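Local coordinates for protein endo-beta-1,4-glucanase (Cryptopygus antarcticus, PDB 5H4U) that hydrolyses internal beta-1,4-glucosidic linkages of cellulose, lichenan and barley beta-glucan, releasing chiefly cellobiose, cellotriose and cellotetraose from carboxymethylcellulose, at residues 17-29 against 196-208. Residues are numbered along the deposited sequence; the frame is centred on the assembly and turned at random.
Sequences LTSGSGVTTRYWD and NADNPSMKFTQVR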
loop_
_atom_site.group_PDB
_atom_site.type_symbol
_atom_site.label_atom_id
_atom_site.label_comp_id
_atom_site.label_asym_id
_atom_site.label_seq_id
_atom_site.Cartn_x
_atom_site.Cartn_y
_atom_site.Cartn_z
ATOM N N LEU A 17 4.335 -12.920 17.549
ATOM C CA LEU A 17 4.420 -12.253 16.253
ATOM C C LEU A 17 3.854 -13.184 15.185
ATOM O O LEU A 17 3.867 -14.397 15.343
ATOM C CB LEU A 17 5.865 -11.848 15.930
ATOM C CG LEU A 17 6.728 -12.957 15.326
ATOM C CD1 LEU A 17 8.107 -12.456 14.962
ATOM C CD2 LEU A 17 6.823 -14.146 16.295
ATOM N N THR A 18 3.360 -12.610 14.101
ATOM C CA THR A 18 2.582 -13.336 13.114
ATOM C C THR A 18 3.464 -13.740 11.949
ATOM O O THR A 18 4.330 -12.976 11.515
ATOM C CB THR A 18 1.429 -12.481 12.598
ATOM O OG1 THR A 18 0.868 -11.755 13.693
ATOM C CG2 THR A 18 0.354 -13.353 11.967
ATOM N N SER A 19 3.262 -14.951 11.460
ATOM C CA SER A 19 3.966 -15.364 10.260
ATOM C C SER A 19 3.137 -16.441 9.589
ATOM O O SER A 19 2.292 -17.079 10.214
ATOM C CB SER A 19 5.375 -15.853 10.563
ATOM O OG SER A 19 5.301 -16.980 11.389
ATOM N N GLY A 20 3.353 -16.612 8.293
ATOM C CA GLY A 20 2.662 -17.679 7.593
ATOM C C GLY A 20 2.818 -17.530 6.100
ATOM O O GLY A 20 3.763 -16.924 5.629
ATOM N N SER A 21 1.922 -18.172 5.375
ATOM C CA SER A 21 1.873 -18.119 3.924
ATOM C C SER A 21 0.724 -17.215 3.508
ATOM O O SER A 21 -0.270 -17.082 4.230
ATOM C CB SER A 21 1.695 -19.520 3.353
ATOM O OG SER A 21 2.894 -20.256 3.542
ATOM N N GLY A 22 0.848 -16.587 2.344
ATOM C CA GLY A 22 -0.246 -15.729 1.938
ATOM C C GLY A 22 -0.222 -15.444 0.457
ATOM O O GLY A 22 0.700 -15.827 -0.272
ATOM N N VAL A 23 -1.257 -14.734 0.035
ATOM C CA VAL A 23 -1.373 -14.282 -1.339
ATOM C C VAL A 23 -1.353 -12.756 -1.354
ATOM O O VAL A 23 -1.615 -12.095 -0.346
ATOM C CB VAL A 23 -2.667 -14.826 -1.982
ATOM C CG1 VAL A 23 -2.667 -16.350 -1.968
ATOM C CG2 VAL A 23 -3.877 -14.313 -1.226
ATOM N N THR A 24 -1.007 -12.191 -2.507
ATOM C CA THR A 24 -0.919 -10.741 -2.647
ATOM C C THR A 24 -1.804 -10.281 -3.800
ATOM O O THR A 24 -2.304 -11.086 -4.586
ATOM C CB THR A 24 0.542 -10.274 -2.824
ATOM O OG1 THR A 24 1.102 -10.807 -4.031
ATOM C CG2 THR A 24 1.399 -10.690 -1.608
ATOM N N THR A 25 -2.047 -8.975 -3.864
ATOM C CA THR A 25 -2.673 -8.336 -5.014
ATOM C C THR A 25 -1.964 -7.008 -5.219
ATOM O O THR A 25 -1.050 -6.667 -4.471
ATOM C CB THR A 25 -4.191 -8.144 -4.806
ATOM O OG1 THR A 25 -4.429 -7.471 -3.567
ATOM C CG2 THR A 25 -4.942 -9.478 -4.807
ATOM N N ARG A 26 -2.372 -6.241 -6.224
ATOM C CA ARG A 26 -1.832 -4.898 -6.399
ATOM C C ARG A 26 -2.962 -3.884 -6.515
ATOM O O ARG A 26 -3.990 -4.154 -7.138
ATOM C CB ARG A 26 -0.911 -4.825 -7.620
ATOM C CG ARG A 26 -1.520 -5.269 -8.888
ATOM C CD ARG A 26 -0.511 -5.370 -9.986
ATOM N NE ARG A 26 -1.179 -5.620 -11.251
ATOM C CZ ARG A 26 -1.480 -6.830 -11.709
ATOM N NH1 ARG A 26 -1.182 -7.912 -10.998
ATOM N NH2 ARG A 26 -2.119 -6.951 -12.865
ATOM N N TYR A 27 -2.757 -2.696 -5.960
ATOM C CA TYR A 27 -3.853 -1.743 -6.014
ATOM C C TYR A 27 -3.365 -0.360 -5.648
ATOM O O TYR A 27 -2.368 -0.207 -4.951
ATOM C CB TYR A 27 -4.998 -2.158 -5.077
ATOM C CG TYR A 27 -4.946 -1.591 -3.674
ATOM C CD1 TYR A 27 -4.120 -2.152 -2.707
ATOM C CD2 TYR A 27 -5.769 -0.525 -3.299
ATOM C CE1 TYR A 27 -4.088 -1.649 -1.407
ATOM C CE2 TYR A 27 -5.737 -0.008 -2.012
ATOM C CZ TYR A 27 -4.897 -0.574 -1.070
ATOM O OH TYR A 27 -4.871 -0.058 0.205
ATOM N N TRP A 28 -4.074 0.643 -6.153
ATOM C CA TRP A 28 -3.803 2.027 -5.788
ATOM C C TRP A 28 -5.082 2.810 -6.090
ATOM O O TRP A 28 -5.291 3.274 -7.211
ATOM C CB TRP A 28 -2.622 2.611 -6.525
ATOM C CG TRP A 28 -2.204 3.923 -5.988
ATOM C CD1 TRP A 28 -2.772 5.144 -6.239
ATOM C CD2 TRP A 28 -1.108 4.160 -5.112
ATOM N NE1 TRP A 28 -2.092 6.132 -5.564
ATOM C CE2 TRP A 28 -1.064 5.555 -4.864
ATOM C CE3 TRP A 28 -0.157 3.332 -4.510
ATOM C CZ2 TRP A 28 -0.111 6.131 -4.034
ATOM C CZ3 TRP A 28 0.788 3.905 -3.686
ATOM C CH2 TRP A 28 0.809 5.295 -3.460
ATOM N N ASP A 29 -5.921 2.934 -5.080
ATOM C CA ASP A 29 -7.169 3.651 -5.204
ATOM C C ASP A 29 -7.064 5.075 -4.680
ATOM O O ASP A 29 -8.064 5.788 -4.682
ATOM C CB ASP A 29 -8.285 2.883 -4.483
ATOM C CG ASP A 29 -8.058 2.765 -2.990
ATOM O OD1 ASP A 29 -7.074 3.346 -2.467
ATOM O OD2 ASP A 29 -8.855 2.046 -2.338
ATOM N N ASN A 196 6.406 -6.982 -12.964
ATOM C CA ASN A 196 4.988 -7.127 -13.287
ATOM C C ASN A 196 4.448 -8.508 -12.915
ATOM O O ASN A 196 3.513 -9.016 -13.534
ATOM C CB ASN A 196 4.769 -6.814 -14.762
ATOM C CG ASN A 196 3.316 -6.618 -15.109
ATOM O OD1 ASN A 196 2.492 -6.258 -14.251
ATOM N ND2 ASN A 196 2.995 -6.812 -16.380
ATOM N N ALA A 197 4.975 -9.070 -11.832
ATOM C CA ALA A 197 4.473 -10.318 -11.281
ATOM C C ALA A 197 2.984 -10.212 -11.041
ATOM O O ALA A 197 2.486 -9.169 -10.609
ATOM C CB ALA A 197 5.175 -10.637 -9.965
ATOM N N ASP A 198 2.270 -11.284 -11.349
ATOM C CA ASP A 198 0.813 -11.321 -11.231
ATOM C C ASP A 198 0.437 -12.099 -9.975
ATOM O O ASP A 198 0.526 -13.330 -9.954
ATOM C CB ASP A 198 0.219 -11.951 -12.486
ATOM C CG ASP A 198 -1.244 -11.696 -12.631
ATOM O OD1 ASP A 198 -1.788 -10.808 -11.924
ATOM O OD2 ASP A 198 -1.855 -12.374 -13.480
ATOM N N ASN A 199 0.001 -11.392 -8.936
ATOM C CA ASN A 199 -0.410 -12.004 -7.675
ATOM C C ASN A 199 0.638 -12.985 -7.171
ATOM O O ASN A 199 0.367 -14.188 -7.078
ATOM C CB ASN A 199 -1.748 -12.721 -7.797
ATOM C CG ASN A 199 -2.871 -11.836 -8.185
ATOM O OD1 ASN A 199 -2.788 -10.621 -8.084
ATOM N ND2 ASN A 199 -3.981 -12.450 -8.589
ATOM N N PRO A 200 1.846 -12.530 -6.868
ATOM C CA PRO A 200 2.844 -13.472 -6.359
ATOM C C PRO A 200 2.409 -13.910 -4.985
ATOM O O PRO A 200 1.914 -13.124 -4.185
ATOM C CB PRO A 200 4.133 -12.650 -6.335
ATOM C CG PRO A 200 3.671 -11.245 -6.204
ATOM C CD PRO A 200 2.413 -11.181 -7.015
ATOM N N SER A 201 2.525 -15.213 -4.743
ATOM C CA SER A 201 2.356 -15.778 -3.421
ATOM C C SER A 201 3.636 -15.607 -2.602
ATOM O O SER A 201 4.721 -15.376 -3.149
ATOM C CB SER A 201 2.003 -17.246 -3.552
ATOM O OG SER A 201 0.825 -17.350 -4.310
ATOM N N MET A 202 3.521 -15.762 -1.284
ATOM C CA MET A 202 4.714 -15.547 -0.482
ATOM C C MET A 202 4.567 -16.286 0.839
ATOM O O MET A 202 3.493 -16.784 1.178
ATOM C CB MET A 202 4.973 -14.045 -0.278
ATOM C CG MET A 202 3.834 -13.204 0.323
ATOM S SD MET A 202 3.499 -13.711 1.990
ATOM C CE MET A 202 2.170 -12.705 2.438
ATOM N N LYS A 203 5.672 -16.338 1.577
ATOM C CA LYS A 203 5.674 -16.585 3.007
ATOM C C LYS A 203 6.129 -15.299 3.690
ATOM O O LYS A 203 6.872 -14.517 3.107
ATOM C CB LYS A 203 6.578 -17.774 3.362
ATOM C CG LYS A 203 7.932 -17.712 2.700
ATOM C CD LYS A 203 8.882 -18.855 3.075
ATOM C CE LYS A 203 10.087 -18.911 2.098
ATOM N NZ LYS A 203 11.416 -18.486 2.705
ATOM N N PHE A 204 5.658 -15.046 4.907
ATOM C CA PHE A 204 5.897 -13.767 5.556
ATOM C C PHE A 204 6.134 -13.959 7.039
ATOM O O PHE A 204 5.625 -14.891 7.656
ATOM C CB PHE A 204 4.721 -12.782 5.370
ATOM C CG PHE A 204 3.458 -13.152 6.116
ATOM C CD1 PHE A 204 2.590 -14.106 5.610
ATOM C CD2 PHE A 204 3.116 -12.510 7.301
ATOM C CE1 PHE A 204 1.414 -14.447 6.293
ATOM C CE2 PHE A 204 1.929 -12.833 7.988
ATOM C CZ PHE A 204 1.084 -13.798 7.481
ATOM N N THR A 205 6.811 -12.986 7.618
ATOM C CA THR A 205 7.034 -12.949 9.047
ATOM C C THR A 205 6.967 -11.510 9.519
ATOM O O THR A 205 7.446 -10.594 8.837
ATOM C CB THR A 205 8.386 -13.556 9.403
ATOM O OG1 THR A 205 8.506 -14.821 8.738
ATOM C CG2 THR A 205 8.535 -13.742 10.932
ATOM N N GLN A 206 6.336 -11.317 10.669
ATOM C CA GLN A 206 6.247 -9.984 11.224
ATOM C C GLN A 206 7.634 -9.567 11.697
ATOM O O GLN A 206 8.425 -10.397 12.159
ATOM C CB GLN A 206 5.221 -9.949 12.350
ATOM C CG GLN A 206 5.249 -8.697 13.187
ATOM C CD GLN A 206 3.964 -8.489 13.994
ATOM O OE1 GLN A 206 3.374 -7.419 13.961
ATOM N NE2 GLN A 206 3.517 -9.520 14.684
ATOM N N VAL A 207 7.967 -8.296 11.465
ATOM C CA VAL A 207 9.246 -7.728 11.873
ATOM C C VAL A 207 8.956 -6.373 12.503
ATOM O O VAL A 207 7.909 -5.772 12.273
ATOM C CB VAL A 207 10.270 -7.598 10.707
ATOM C CG1 VAL A 207 10.487 -8.942 10.019
ATOM C CG2 VAL A 207 9.804 -6.555 9.711
ATOM N N ARG A 208 9.884 -5.902 13.320
ATOM C CA ARG A 208 9.792 -4.547 13.835
ATOM C C ARG A 208 10.021 -3.557 12.691
ATOM O O ARG A 208 10.921 -3.744 11.864
ATOM C CB ARG A 208 10.805 -4.328 14.955
ATOM C CG ARG A 208 10.595 -3.043 15.701
ATOM C CD ARG A 208 11.281 -3.045 17.045
ATOM N NE ARG A 208 10.673 -2.046 17.920
ATOM C CZ ARG A 208 9.755 -2.291 18.859
ATOM N NH1 ARG A 208 9.326 -3.524 19.122
ATOM N NH2 ARG A 208 9.271 -1.283 19.557
HETATM O O HOH W 1 0.259 -8.247 -8.283
#
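Phe-204 lies across the glycine-bearing part of the opposite strand, a clear example of an aromatic side chain using the room that glycines leave on a sheet. Followed outward, its CB leads to CG, set between the backbone N and the carbonyl carbon (chi1 70°), which turns the ring over the neighbouring strand. CG and CD1 lie beside the carbonyl of Gly-20, CE1 comes 3.4 Å from Gly-20 C, CD2 and CE2 face Ser-19 CA, and CZ ends 3.7 Å from Gly-20 N. One ring face thus covers the peptide between Ser-19 and Gly-20, with Ser-19 CA making a CH-pi contact 4.3 Å from the ring centroid. Beyond the segments, the ring also meets that of Phe-137. Cut back to an alanine, this position would probably leave the Ser-19 to Gly-20 peptide without its aromatic cover and Phe-137 without its ring partner.

Strands 19-27 and 201-207 run antiparallel in the curled sheet of the double-psi beta-barrel, the fold of family 45 glycoside hydrolases. Gly-20 and Phe-204 form a hydrogen-bonded pair, and Gly-22 repeats the pattern with Met-202. The methionine, bent at chi2 (65°), brings CE to 3.9 Å from Gly-22 CA. Strand 135-140, on the other side of 19-27, carries Asp-138, the inferred proton donor, whose side chain lies close to that of Thr-25; the inferred nucleophile, Asp-29, follows just after the strand.

Past the paired region, Arg-26 reaches out on a chain extended from CG to NE. Its NH1 forms a salt bridge with Asp-198 OD1 at 3.1 Å, nearly straight and in the guanidinium plane, though the carboxylate is turned 62° from that plane and met on its anti side, somewhat out of its own plane. A water bound by NH1 also accepts from Asn-199 N, while Arg-26 NE donates to Gly-168 O.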